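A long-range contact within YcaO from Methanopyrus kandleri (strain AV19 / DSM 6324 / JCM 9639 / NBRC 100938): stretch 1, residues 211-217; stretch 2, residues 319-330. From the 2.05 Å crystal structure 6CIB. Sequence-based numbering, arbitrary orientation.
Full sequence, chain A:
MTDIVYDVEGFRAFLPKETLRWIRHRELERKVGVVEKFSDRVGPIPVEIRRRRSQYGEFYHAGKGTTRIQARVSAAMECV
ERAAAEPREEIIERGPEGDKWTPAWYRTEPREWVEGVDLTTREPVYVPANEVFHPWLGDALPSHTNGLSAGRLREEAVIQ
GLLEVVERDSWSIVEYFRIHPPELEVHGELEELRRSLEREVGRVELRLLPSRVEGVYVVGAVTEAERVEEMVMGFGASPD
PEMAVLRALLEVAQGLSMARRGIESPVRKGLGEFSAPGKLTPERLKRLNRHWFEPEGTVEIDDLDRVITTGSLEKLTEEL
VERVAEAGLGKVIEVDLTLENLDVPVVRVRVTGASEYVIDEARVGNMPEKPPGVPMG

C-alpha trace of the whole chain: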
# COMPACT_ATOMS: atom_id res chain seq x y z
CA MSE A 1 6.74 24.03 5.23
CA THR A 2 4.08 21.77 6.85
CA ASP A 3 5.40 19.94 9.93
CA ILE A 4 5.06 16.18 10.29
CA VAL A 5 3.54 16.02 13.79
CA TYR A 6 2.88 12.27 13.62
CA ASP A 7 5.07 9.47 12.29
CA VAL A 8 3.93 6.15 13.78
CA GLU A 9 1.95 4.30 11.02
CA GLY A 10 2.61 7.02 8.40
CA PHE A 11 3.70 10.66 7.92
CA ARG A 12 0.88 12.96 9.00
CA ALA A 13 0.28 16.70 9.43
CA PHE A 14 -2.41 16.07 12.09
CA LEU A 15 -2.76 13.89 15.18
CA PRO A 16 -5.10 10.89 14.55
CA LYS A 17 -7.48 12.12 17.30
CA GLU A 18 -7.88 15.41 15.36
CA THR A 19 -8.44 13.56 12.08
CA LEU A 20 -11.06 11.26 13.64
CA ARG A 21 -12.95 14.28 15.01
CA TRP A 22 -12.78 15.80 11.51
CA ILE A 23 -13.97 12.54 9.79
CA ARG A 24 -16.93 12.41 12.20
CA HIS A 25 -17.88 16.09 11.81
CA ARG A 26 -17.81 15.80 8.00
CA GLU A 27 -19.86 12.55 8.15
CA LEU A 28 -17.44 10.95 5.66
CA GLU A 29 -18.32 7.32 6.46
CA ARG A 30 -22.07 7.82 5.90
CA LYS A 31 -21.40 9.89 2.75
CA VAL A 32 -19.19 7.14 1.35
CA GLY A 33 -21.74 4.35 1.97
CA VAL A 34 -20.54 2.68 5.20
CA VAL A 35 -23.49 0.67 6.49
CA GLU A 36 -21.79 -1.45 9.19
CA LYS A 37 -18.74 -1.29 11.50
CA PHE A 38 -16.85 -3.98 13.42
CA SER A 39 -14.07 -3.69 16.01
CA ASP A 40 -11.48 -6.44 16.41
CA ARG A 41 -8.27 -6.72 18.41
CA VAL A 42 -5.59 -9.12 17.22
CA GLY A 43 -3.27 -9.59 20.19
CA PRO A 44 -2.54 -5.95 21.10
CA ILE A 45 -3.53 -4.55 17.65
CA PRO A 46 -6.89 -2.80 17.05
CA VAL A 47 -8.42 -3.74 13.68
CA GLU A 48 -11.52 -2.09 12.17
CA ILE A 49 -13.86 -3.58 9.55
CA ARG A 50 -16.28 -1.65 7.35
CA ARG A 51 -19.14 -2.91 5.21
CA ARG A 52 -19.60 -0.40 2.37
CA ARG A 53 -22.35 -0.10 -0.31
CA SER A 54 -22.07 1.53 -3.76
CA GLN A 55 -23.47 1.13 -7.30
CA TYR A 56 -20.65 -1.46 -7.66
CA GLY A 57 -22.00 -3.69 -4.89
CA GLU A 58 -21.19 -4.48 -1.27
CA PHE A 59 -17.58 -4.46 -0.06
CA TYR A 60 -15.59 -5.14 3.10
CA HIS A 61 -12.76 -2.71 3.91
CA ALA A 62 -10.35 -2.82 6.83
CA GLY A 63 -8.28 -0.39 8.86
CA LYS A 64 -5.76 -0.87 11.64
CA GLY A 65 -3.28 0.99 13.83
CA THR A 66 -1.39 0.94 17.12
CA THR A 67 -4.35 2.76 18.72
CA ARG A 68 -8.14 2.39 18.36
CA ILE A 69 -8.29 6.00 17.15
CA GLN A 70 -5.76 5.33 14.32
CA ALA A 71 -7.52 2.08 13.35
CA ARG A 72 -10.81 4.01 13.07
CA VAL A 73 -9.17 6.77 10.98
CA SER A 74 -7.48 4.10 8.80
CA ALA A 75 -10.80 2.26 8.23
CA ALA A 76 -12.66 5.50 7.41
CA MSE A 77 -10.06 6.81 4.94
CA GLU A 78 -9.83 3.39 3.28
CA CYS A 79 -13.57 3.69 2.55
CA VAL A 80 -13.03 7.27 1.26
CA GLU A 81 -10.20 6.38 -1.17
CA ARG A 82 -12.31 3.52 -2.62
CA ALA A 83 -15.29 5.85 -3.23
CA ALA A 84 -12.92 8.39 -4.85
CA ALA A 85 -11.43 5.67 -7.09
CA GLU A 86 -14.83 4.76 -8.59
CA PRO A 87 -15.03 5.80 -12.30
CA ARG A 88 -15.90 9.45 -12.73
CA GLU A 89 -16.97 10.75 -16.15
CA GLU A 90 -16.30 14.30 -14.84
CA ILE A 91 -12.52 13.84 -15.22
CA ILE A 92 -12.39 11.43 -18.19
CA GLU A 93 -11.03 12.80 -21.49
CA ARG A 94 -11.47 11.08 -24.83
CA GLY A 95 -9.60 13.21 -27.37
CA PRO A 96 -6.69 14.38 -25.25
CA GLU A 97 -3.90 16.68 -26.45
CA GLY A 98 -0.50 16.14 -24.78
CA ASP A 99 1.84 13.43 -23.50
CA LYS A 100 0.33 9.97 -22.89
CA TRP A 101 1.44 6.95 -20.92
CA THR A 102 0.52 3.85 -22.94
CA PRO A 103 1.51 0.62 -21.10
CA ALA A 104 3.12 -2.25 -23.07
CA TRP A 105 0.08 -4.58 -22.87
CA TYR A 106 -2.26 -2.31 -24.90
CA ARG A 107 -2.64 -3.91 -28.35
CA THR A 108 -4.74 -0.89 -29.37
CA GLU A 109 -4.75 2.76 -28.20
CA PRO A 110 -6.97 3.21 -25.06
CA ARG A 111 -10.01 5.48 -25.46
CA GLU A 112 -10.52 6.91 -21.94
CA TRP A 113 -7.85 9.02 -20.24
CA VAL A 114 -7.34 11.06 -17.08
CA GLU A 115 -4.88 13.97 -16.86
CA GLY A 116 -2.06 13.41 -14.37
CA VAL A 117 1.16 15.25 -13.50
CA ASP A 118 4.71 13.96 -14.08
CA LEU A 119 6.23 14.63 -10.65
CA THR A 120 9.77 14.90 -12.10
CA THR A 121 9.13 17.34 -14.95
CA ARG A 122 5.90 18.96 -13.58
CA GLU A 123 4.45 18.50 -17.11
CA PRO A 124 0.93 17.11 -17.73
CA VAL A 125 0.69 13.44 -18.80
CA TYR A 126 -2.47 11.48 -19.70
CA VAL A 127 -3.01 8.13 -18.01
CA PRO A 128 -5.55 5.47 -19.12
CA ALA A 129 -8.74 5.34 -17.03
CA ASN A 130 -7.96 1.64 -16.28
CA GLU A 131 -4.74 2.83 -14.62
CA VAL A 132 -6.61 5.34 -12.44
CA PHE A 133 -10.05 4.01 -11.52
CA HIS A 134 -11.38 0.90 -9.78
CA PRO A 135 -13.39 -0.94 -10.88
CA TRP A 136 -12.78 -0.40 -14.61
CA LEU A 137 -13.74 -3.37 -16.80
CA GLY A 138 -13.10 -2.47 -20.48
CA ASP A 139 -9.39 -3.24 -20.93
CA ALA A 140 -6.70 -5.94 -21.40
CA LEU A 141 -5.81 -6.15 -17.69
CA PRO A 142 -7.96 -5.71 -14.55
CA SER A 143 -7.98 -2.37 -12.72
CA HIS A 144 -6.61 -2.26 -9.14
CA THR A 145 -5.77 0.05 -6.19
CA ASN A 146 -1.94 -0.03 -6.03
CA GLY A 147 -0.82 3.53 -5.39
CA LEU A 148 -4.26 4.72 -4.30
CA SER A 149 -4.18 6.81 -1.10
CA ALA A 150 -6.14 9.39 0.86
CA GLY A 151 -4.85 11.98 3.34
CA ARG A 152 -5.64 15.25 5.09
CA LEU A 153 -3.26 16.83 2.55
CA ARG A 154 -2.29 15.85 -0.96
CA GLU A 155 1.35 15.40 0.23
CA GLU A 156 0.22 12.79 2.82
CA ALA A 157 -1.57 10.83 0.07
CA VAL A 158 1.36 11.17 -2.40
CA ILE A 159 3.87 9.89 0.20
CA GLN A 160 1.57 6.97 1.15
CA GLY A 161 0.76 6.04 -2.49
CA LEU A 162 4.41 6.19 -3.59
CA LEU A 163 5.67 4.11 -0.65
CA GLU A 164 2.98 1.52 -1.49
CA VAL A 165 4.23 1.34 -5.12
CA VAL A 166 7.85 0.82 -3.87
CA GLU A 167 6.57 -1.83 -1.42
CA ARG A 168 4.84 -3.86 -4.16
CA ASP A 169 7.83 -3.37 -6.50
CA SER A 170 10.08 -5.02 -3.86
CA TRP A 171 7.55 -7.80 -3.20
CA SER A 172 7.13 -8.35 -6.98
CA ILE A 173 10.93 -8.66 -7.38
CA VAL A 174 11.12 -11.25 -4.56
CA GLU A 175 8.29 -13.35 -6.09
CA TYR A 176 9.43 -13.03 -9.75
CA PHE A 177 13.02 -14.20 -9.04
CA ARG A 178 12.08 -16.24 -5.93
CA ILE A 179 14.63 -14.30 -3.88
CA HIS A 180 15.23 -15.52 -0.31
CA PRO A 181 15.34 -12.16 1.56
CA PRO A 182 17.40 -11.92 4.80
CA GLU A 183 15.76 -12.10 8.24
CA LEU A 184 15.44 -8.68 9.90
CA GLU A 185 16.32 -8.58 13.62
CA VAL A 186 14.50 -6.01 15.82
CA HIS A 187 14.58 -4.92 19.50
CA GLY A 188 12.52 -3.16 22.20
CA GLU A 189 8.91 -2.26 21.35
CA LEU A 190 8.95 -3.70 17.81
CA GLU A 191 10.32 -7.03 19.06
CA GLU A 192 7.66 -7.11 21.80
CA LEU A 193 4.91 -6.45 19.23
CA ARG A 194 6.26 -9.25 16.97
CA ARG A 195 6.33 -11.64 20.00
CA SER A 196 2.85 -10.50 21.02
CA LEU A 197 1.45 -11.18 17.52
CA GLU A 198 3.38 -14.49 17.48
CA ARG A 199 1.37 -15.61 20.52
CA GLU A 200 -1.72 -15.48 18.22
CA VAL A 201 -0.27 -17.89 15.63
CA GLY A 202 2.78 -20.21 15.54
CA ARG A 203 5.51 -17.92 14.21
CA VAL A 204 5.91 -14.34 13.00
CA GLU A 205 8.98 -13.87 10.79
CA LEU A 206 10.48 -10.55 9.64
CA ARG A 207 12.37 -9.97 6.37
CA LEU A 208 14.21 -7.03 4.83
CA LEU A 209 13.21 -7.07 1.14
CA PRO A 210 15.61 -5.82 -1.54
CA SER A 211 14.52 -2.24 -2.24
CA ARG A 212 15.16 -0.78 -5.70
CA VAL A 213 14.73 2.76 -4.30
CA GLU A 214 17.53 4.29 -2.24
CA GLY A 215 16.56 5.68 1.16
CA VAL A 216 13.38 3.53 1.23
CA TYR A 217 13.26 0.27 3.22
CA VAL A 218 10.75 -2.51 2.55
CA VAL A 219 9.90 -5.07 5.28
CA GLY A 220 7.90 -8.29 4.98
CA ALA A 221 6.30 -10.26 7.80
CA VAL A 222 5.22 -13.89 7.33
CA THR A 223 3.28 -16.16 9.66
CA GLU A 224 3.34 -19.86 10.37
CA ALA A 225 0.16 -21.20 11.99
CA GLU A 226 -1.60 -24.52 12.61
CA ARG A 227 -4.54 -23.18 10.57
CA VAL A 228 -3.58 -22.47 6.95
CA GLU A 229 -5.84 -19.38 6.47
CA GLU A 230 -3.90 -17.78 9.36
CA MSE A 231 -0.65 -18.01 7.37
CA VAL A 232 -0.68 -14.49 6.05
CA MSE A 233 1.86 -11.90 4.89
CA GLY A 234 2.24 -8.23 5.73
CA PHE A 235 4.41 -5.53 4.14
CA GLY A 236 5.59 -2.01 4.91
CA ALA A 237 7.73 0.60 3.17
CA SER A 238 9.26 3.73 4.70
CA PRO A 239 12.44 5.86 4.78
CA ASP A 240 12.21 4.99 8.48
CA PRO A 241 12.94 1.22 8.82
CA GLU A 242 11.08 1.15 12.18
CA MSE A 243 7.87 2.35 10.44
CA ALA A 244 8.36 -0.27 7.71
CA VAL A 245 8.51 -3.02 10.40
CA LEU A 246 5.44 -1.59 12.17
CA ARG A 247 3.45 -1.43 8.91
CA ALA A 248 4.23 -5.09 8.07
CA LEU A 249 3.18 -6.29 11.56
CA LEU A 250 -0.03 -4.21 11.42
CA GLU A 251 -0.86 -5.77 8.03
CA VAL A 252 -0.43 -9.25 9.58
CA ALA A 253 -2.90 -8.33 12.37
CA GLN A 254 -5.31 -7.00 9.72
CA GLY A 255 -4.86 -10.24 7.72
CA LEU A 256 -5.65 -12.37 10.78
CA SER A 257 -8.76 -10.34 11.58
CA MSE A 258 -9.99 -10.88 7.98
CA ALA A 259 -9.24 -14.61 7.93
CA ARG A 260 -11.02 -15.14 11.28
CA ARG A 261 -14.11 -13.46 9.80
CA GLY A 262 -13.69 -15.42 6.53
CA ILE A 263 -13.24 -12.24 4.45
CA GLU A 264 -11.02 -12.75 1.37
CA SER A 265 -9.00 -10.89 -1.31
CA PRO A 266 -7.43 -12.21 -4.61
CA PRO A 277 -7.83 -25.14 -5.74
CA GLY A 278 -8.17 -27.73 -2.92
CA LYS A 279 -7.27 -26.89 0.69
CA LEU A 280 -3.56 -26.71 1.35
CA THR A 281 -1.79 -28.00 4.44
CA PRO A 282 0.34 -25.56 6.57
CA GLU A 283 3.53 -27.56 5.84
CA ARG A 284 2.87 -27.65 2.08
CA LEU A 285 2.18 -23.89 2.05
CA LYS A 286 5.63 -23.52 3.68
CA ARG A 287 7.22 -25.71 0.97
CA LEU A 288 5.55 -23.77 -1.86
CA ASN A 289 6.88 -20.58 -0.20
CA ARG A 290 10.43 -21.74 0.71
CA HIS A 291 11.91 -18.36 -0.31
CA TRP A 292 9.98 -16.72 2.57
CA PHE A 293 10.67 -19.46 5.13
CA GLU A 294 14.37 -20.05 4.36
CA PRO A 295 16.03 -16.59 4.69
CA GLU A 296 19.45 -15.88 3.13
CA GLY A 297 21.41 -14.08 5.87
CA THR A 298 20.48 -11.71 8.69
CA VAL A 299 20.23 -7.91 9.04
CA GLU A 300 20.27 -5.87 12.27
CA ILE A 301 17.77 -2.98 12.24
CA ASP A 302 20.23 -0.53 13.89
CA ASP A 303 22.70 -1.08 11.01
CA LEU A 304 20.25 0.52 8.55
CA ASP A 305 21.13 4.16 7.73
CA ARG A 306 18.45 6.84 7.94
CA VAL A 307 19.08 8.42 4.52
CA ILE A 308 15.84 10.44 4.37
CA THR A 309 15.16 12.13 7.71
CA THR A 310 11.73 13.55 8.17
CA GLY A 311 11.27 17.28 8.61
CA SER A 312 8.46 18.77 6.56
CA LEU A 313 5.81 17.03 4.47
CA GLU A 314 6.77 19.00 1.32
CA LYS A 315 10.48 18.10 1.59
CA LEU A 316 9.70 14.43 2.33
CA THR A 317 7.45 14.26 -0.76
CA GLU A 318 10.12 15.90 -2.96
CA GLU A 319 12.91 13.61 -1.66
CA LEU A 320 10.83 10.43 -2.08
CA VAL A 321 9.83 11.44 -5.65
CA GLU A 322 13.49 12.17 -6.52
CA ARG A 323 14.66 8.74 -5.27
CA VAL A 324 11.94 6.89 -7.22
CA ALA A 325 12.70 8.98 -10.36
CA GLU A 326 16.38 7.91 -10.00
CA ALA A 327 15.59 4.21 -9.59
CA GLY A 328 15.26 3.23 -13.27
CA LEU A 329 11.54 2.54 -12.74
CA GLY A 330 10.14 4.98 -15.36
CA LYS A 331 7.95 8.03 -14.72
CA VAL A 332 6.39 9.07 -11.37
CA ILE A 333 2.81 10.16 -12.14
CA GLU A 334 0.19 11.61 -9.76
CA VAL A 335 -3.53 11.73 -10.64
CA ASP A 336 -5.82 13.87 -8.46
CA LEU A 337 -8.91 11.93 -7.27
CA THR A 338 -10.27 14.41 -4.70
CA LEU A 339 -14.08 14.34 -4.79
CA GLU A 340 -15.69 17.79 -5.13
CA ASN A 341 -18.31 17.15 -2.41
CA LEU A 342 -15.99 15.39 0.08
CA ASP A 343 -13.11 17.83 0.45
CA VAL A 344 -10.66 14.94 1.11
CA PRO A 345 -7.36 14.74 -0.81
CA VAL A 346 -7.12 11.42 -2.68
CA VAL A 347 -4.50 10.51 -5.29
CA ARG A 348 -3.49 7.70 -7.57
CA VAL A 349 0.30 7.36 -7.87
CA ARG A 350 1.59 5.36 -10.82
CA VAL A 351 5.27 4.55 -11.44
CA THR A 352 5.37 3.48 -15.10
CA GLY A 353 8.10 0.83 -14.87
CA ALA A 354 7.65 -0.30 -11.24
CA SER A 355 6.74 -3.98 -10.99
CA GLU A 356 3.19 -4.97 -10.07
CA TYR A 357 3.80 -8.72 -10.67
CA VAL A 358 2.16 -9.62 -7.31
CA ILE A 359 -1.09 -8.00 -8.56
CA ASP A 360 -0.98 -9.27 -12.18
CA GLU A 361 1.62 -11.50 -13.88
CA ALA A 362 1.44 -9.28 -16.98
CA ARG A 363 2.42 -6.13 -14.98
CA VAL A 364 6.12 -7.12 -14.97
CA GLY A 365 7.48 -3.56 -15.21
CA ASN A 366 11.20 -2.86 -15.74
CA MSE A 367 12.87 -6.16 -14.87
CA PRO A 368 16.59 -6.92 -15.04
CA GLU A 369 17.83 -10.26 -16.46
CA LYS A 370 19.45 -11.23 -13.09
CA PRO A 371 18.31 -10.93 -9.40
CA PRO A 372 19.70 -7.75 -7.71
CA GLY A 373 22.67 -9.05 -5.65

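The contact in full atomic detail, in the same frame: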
# COMPACT_ATOMS: atom_id res chain seq x y z
N SER A 211 15.17 -3.44 -1.72
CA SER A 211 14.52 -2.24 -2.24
C SER A 211 15.29 -1.71 -3.44
O SER A 211 16.52 -1.58 -3.39
CB SER A 211 14.45 -1.18 -1.14
OG SER A 211 13.96 0.06 -1.65
N ARG A 212 14.56 -1.39 -4.50
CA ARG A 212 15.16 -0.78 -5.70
C ARG A 212 15.20 0.74 -5.62
O ARG A 212 15.64 1.39 -6.57
CB ARG A 212 14.41 -1.23 -6.95
CG ARG A 212 14.54 -2.70 -7.28
CD ARG A 212 13.38 -3.12 -8.16
NE ARG A 212 13.80 -3.36 -9.52
CZ ARG A 212 12.99 -3.44 -10.58
NH1 ARG A 212 11.67 -3.25 -10.48
NH2 ARG A 212 13.54 -3.69 -11.76
N VAL A 213 14.77 1.31 -4.49
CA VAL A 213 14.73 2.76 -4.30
C VAL A 213 15.60 3.13 -3.09
O VAL A 213 15.33 2.70 -1.96
CB VAL A 213 13.28 3.28 -4.10
CG1 VAL A 213 13.26 4.80 -3.95
CG2 VAL A 213 12.38 2.84 -5.26
N GLU A 214 16.62 3.95 -3.31
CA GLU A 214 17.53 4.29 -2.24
C GLU A 214 16.91 5.23 -1.22
O GLU A 214 16.21 6.18 -1.58
CB GLU A 214 18.85 4.87 -2.76
CG GLU A 214 19.99 4.55 -1.81
CD GLU A 214 21.26 5.27 -2.16
OE1 GLU A 214 21.77 5.03 -3.27
OE2 GLU A 214 21.73 6.06 -1.32
N GLY A 215 17.17 4.95 0.06
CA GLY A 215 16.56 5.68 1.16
C GLY A 215 15.23 5.10 1.63
O GLY A 215 14.73 5.53 2.67
N VAL A 216 14.67 4.16 0.88
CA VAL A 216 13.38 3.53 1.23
C VAL A 216 13.61 2.06 1.57
O VAL A 216 14.20 1.31 0.78
CB VAL A 216 12.32 3.65 0.10
CG1 VAL A 216 10.99 3.02 0.53
CG2 VAL A 216 12.10 5.10 -0.29
N TYR A 217 13.16 1.66 2.75
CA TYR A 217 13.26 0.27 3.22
C TYR A 217 11.92 -0.44 3.08
O TYR A 217 10.89 0.16 3.34
CB TYR A 217 13.75 0.22 4.67
CG TYR A 217 15.13 0.82 4.83
CD1 TYR A 217 16.27 0.06 4.52
CD2 TYR A 217 15.30 2.14 5.26
CE1 TYR A 217 17.54 0.60 4.64
CE2 TYR A 217 16.57 2.69 5.39
CZ TYR A 217 17.68 1.92 5.08
OH TYR A 217 18.94 2.45 5.20
N GLU A 319 11.81 14.57 -1.79
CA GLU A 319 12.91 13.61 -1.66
C GLU A 319 12.53 12.18 -2.06
O GLU A 319 13.30 11.51 -2.75
CB GLU A 319 13.51 13.65 -0.25
CG GLU A 319 14.32 14.92 0.00
CD GLU A 319 15.10 14.90 1.31
OE1 GLU A 319 15.40 13.80 1.82
OE2 GLU A 319 15.43 15.99 1.81
N LEU A 320 11.33 11.74 -1.66
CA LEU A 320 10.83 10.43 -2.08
C LEU A 320 10.64 10.34 -3.59
O LEU A 320 11.06 9.36 -4.19
CB LEU A 320 9.54 10.05 -1.33
CG LEU A 320 9.73 9.67 0.14
CD1 LEU A 320 8.38 9.50 0.82
CD2 LEU A 320 10.58 8.41 0.30
N VAL A 321 10.05 11.38 -4.19
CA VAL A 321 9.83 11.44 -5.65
C VAL A 321 11.17 11.37 -6.40
O VAL A 321 11.32 10.61 -7.38
CB VAL A 321 9.01 12.69 -6.05
CG1 VAL A 321 9.06 12.93 -7.56
CG2 VAL A 321 7.56 12.56 -5.60
N GLU A 322 12.15 12.14 -5.93
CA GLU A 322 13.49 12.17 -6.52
C GLU A 322 14.13 10.78 -6.55
O GLU A 322 14.62 10.35 -7.60
CB GLU A 322 14.37 13.17 -5.77
CG GLU A 322 14.07 14.63 -6.09
CD GLU A 322 14.90 15.62 -5.28
OE1 GLU A 322 15.45 15.24 -4.22
OE2 GLU A 322 14.99 16.80 -5.69
N ARG A 323 14.07 10.07 -5.41
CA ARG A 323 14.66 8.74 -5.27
C ARG A 323 14.00 7.69 -6.17
O ARG A 323 14.69 6.87 -6.76
CB ARG A 323 14.66 8.27 -3.81
CG ARG A 323 15.46 9.15 -2.85
CD ARG A 323 16.97 8.97 -2.97
NE ARG A 323 17.69 9.85 -2.04
CZ ARG A 323 18.95 9.68 -1.66
NH1 ARG A 323 19.69 8.66 -2.11
NH2 ARG A 323 19.50 10.55 -0.80
N VAL A 324 12.68 7.76 -6.29
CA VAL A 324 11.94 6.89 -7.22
C VAL A 324 12.25 7.24 -8.68
O VAL A 324 12.43 6.34 -9.51
CB VAL A 324 10.42 6.87 -6.95
CG1 VAL A 324 9.73 5.89 -7.88
CG2 VAL A 324 10.14 6.45 -5.51
N ALA A 325 12.30 8.53 -9.00
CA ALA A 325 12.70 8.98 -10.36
C ALA A 325 14.11 8.51 -10.76
O ALA A 325 14.35 8.27 -11.94
CB ALA A 325 12.57 10.48 -10.50
N GLU A 326 14.99 8.36 -9.77
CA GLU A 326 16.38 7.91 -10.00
C GLU A 326 16.54 6.40 -10.15
O GLU A 326 17.59 5.93 -10.59
CB GLU A 326 17.28 8.38 -8.86
CG GLU A 326 17.69 9.83 -8.96
CD GLU A 326 18.04 10.44 -7.62
OE1 GLU A 326 18.46 9.72 -6.68
OE2 GLU A 326 17.89 11.67 -7.49
N ALA A 327 15.49 5.65 -9.80
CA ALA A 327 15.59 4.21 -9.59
C ALA A 327 15.60 3.36 -10.85
O ALA A 327 15.79 2.14 -10.78
CB ALA A 327 14.47 3.75 -8.64
N GLY A 328 15.38 3.98 -12.01
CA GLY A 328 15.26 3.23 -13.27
C GLY A 328 13.91 2.54 -13.39
O GLY A 328 13.80 1.48 -14.02
N LEU A 329 12.88 3.13 -12.78
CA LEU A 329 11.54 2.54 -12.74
C LEU A 329 10.51 3.36 -13.55
O LEU A 329 9.31 3.26 -13.30
CB LEU A 329 11.07 2.38 -11.29
CG LEU A 329 11.92 1.57 -10.29
CD1 LEU A 329 11.32 1.63 -8.90
CD2 LEU A 329 12.10 0.12 -10.72
N GLY A 330 11.00 4.16 -14.50
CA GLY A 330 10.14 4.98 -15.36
C GLY A 330 9.65 6.25 -14.68
O GLY A 330 10.31 6.77 -13.76
O HOH W 1 16.83 0.85 -8.82
O HOH W 2 16.85 5.49 -6.11

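A loop can be fastened to a helix without a direct hydrogen bond, provided that apolar packing fills the centre and water and charge serve the margin. In this YcaO the principle is carried by Val213, which is buried and points its CA-to-CB bond toward the second stretch. With chi1 at t, both methyls of Val213 pack near Val324. CG1 is the nearer, 3.9 Å from Val324 CG2, and lies 3.7 Å from Arg323 CB; Val213 CG2 also reaches Ala327 CB (4.1 Å) and Leu329 CD1 (4.0 Å). A branched apolar side chain suits this buried position, since its two methyls together touch all four residues. One helical turn before Val324, Leu320 extends the apolar strip: its CA-to-CB bond runs sideways, but its end comes nearer, placing CD2 3.7 Å from Val216 CG2.

A type II beta turn runs from Val213 to Val216, closed by the backbone hydrogen bond from Val216 N to Val213 O (3.3 Å), and both valines point their CA-to-CB bonds toward the second stretch. Gly215 occupies the turn position with phi 89°, where a CB would be jammed against the preceding carbonyl oxygen.

The backbones come close at Ala327, where the CA atoms of Val213 and Ala327 are 5.6 Å apart, and the small side chain fits there, its CB 3.4 Å from Arg212 O. Gly328 then leaves helical geometry with positive phi, and Leu329 follows, its CD2 lying over one face of the Arg212 guanidinium, 3.4 Å from NH1.

Farther out, water joins the backbones. One molecule donates to Arg212 O and Ala327 O, both at 2.6 Å; another donates to Arg323 O (2.6 Å) and accepts from Glu214 N (3.2 Å). At the edge, Arg323 CD lies 3.2 Å from Glu214 O, and Arg323 NH1 forms a salt bridge with Glu214 OE2 at 3.4 Å. In all, 428 Å² is buried, both sides summed.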